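Local structure of putative glycoside hydrolase (Bacteroides ovatus, 4ONZ) at residues A[280-285]-A[304-309]. The protein is a putative glycoside hydrolase, probably built as a five-bladed beta-propeller. Sequence-based numbering, arbitrary orientation.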
loop_
_atom_site.group_PDB
_atom_site.type_symbol
_atom_site.label_atom_id
_atom_site.label_comp_id
_atom_site.label_asym_id
_atom_site.label_seq_id
_atom_site.Cartn_x
_atom_site.Cartn_y
_atom_site.Cartn_z
ATOM N N ALA A 280 12.706 -12.032 -3.147
ATOM C CA ALA A 280 12.379 -10.709 -3.644
ATOM C C ALA A 280 10.891 -10.632 -3.931
ATOM O O ALA A 280 10.223 -11.644 -4.139
ATOM C CB ALA A 280 13.165 -10.398 -4.906
ATOM N N TYR A 281 10.392 -9.412 -3.931
ATOM C CA TYR A 281 9.013 -9.146 -4.253
ATOM C C TYR A 281 8.946 -8.668 -5.701
ATOM O O TYR A 281 9.818 -7.922 -6.162
ATOM C CB TYR A 281 8.419 -8.081 -3.324
ATOM C CG TYR A 281 8.242 -8.467 -1.868
ATOM C CD1 TYR A 281 9.338 -8.557 -1.014
ATOM C CD2 TYR A 281 6.974 -8.683 -1.327
ATOM C CE1 TYR A 281 9.185 -8.889 0.328
ATOM C CE2 TYR A 281 6.809 -8.985 0.024
ATOM C CZ TYR A 281 7.912 -9.087 0.848
ATOM O OH TYR A 281 7.766 -9.414 2.195
ATOM N N CYS A 282 7.932 -9.160 -6.407
ATOM C CA CYS A 282 7.589 -8.770 -7.770
ATOM C C CYS A 282 6.092 -8.554 -7.725
ATOM O O CYS A 282 5.429 -9.121 -6.874
ATOM C CB CYS A 282 7.891 -9.875 -8.773
ATOM S SG CYS A 282 9.614 -10.361 -8.819
ATOM N N ALA A 283 5.559 -7.766 -8.652
ATOM C CA ALA A 283 4.150 -7.395 -8.638
ATOM C C ALA A 283 3.289 -8.154 -9.650
ATOM O O ALA A 283 3.661 -8.311 -10.806
ATOM C CB ALA A 283 4.026 -5.903 -8.884
ATOM N N GLY A 284 2.129 -8.610 -9.193
ATOM C CA GLY A 284 1.161 -9.290 -10.036
ATOM C C GLY A 284 -0.155 -8.554 -10.034
ATOM O O GLY A 284 -0.286 -7.498 -9.412
ATOM N N GLN A 285 -1.126 -9.102 -10.751
ATOM C CA GLN A 285 -2.472 -8.530 -10.804
ATOM C C GLN A 285 -3.514 -9.627 -10.739
ATOM O O GLN A 285 -3.328 -10.710 -11.291
ATOM C CB GLN A 285 -2.698 -7.686 -12.054
ATOM C CG GLN A 285 -1.903 -6.407 -12.079
ATOM C CD GLN A 285 -2.173 -5.552 -13.305
ATOM O OE1 GLN A 285 -3.268 -5.567 -13.881
ATOM N NE2 GLN A 285 -1.176 -4.772 -13.692
ATOM N N PHE A 304 4.029 -8.497 -13.634
ATOM C CA PHE A 304 3.997 -7.459 -14.662
ATOM C C PHE A 304 5.077 -6.415 -14.375
ATOM O O PHE A 304 5.403 -5.598 -15.230
ATOM C CB PHE A 304 2.616 -6.799 -14.742
ATOM C CG PHE A 304 2.332 -5.819 -13.632
ATOM C CD1 PHE A 304 1.816 -6.242 -12.422
ATOM C CD2 PHE A 304 2.557 -4.465 -13.818
ATOM C CE1 PHE A 304 1.546 -5.332 -11.412
ATOM C CE2 PHE A 304 2.303 -3.557 -12.810
ATOM C CZ PHE A 304 1.788 -3.985 -11.610
ATOM N N PHE A 305 5.624 -6.436 -13.164
ATOM C CA PHE A 305 6.648 -5.469 -12.779
ATOM C C PHE A 305 7.628 -6.164 -11.836
ATOM O O PHE A 305 7.223 -6.715 -10.819
ATOM C CB PHE A 305 5.991 -4.251 -12.117
ATOM C CG PHE A 305 6.858 -3.023 -12.109
ATOM C CD1 PHE A 305 6.909 -2.188 -13.224
ATOM C CD2 PHE A 305 7.611 -2.694 -11.002
ATOM C CE1 PHE A 305 7.709 -1.051 -13.235
ATOM C CE2 PHE A 305 8.416 -1.558 -11.000
ATOM C CZ PHE A 305 8.463 -0.738 -12.119
ATOM N N ALA A 306 8.908 -6.168 -12.197
ATOM C CA ALA A 306 9.927 -6.871 -11.416
ATOM C C ALA A 306 11.222 -6.063 -11.340
ATOM O O ALA A 306 11.388 -5.102 -12.077
ATOM C CB ALA A 306 10.179 -8.230 -12.034
ATOM N N PRO A 307 12.135 -6.430 -10.421
ATOM C CA PRO A 307 13.389 -5.681 -10.340
ATOM C C PRO A 307 14.198 -5.820 -11.629
ATOM O O PRO A 307 14.406 -6.932 -12.102
ATOM C CB PRO A 307 14.123 -6.327 -9.160
ATOM C CG PRO A 307 13.086 -7.073 -8.414
ATOM C CD PRO A 307 12.069 -7.500 -9.416
ATOM N N GLU A 308 14.611 -4.692 -12.195
ATOM C CA GLU A 308 15.383 -4.676 -13.443
ATOM C C GLU A 308 16.477 -3.613 -13.448
ATOM O O GLU A 308 17.538 -3.827 -14.021
ATOM C CB GLU A 308 14.463 -4.438 -14.647
ATOM C CG GLU A 308 13.491 -5.570 -14.953
ATOM C CD GLU A 308 14.182 -6.852 -15.392
ATOM O OE1 GLU A 308 15.426 -6.866 -15.500
ATOM O OE2 GLU A 308 13.472 -7.850 -15.632
ATOM N N ALA A 309 16.220 -2.470 -12.815
ATOM C CA ALA A 309 17.181 -1.352 -12.803
ATOM C C ALA A 309 18.135 -1.308 -11.596
ATOM O O ALA A 309 17.815 -1.838 -10.525
ATOM C CB ALA A 309 16.425 -0.040 -12.930
#
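Ala283 pairs with both Phe304 and Phe305 across a classic beta bulge, which joins strand 281-288 to the loop leading toward strand 322-330. The evidence is a single antiparallel bridge made of two backbone hydrogen bonds. Ala283 N donates to Phe305 O at 2.9 Å with an almost straight N-H...O angle of 178°, whereas Phe304 N reaches Ala283 O over the same 2.9 Å along a more bent path.

Apolar packing accompanies the bridge and continues toward the start of the strand. Ala283 CB meets the rim of the Phe304 ring at CE1, 3.6 Å away, and Phe305 CB at 4.1 Å; the Phe305 ring itself leads away and meets Tyr338 edge-to-face. Toward the start of the strand, Cys282 SG lies 3.8 Å from Pro307 CD and also touches the methyl of Ala306.

Both segments supply contacts to the Phe304 ring. With CG set between the backbone N and the carbonyl carbon (chi1 76°), it folds back over the strand, and Gly284 O comes to the ring edge, 3.5 Å from Phe304 CE1. Phe305 CB covers one face, offset toward the rim. Across the other, the extended Gln285 side chain carries its amide, which is hydrogen-bonded through NE2 to Ile15 O. The amide plane stands 79° from the ring plane, and Gln285 NE2 sits over the centre of the Phe304 ring, 3.4 Å above its plane.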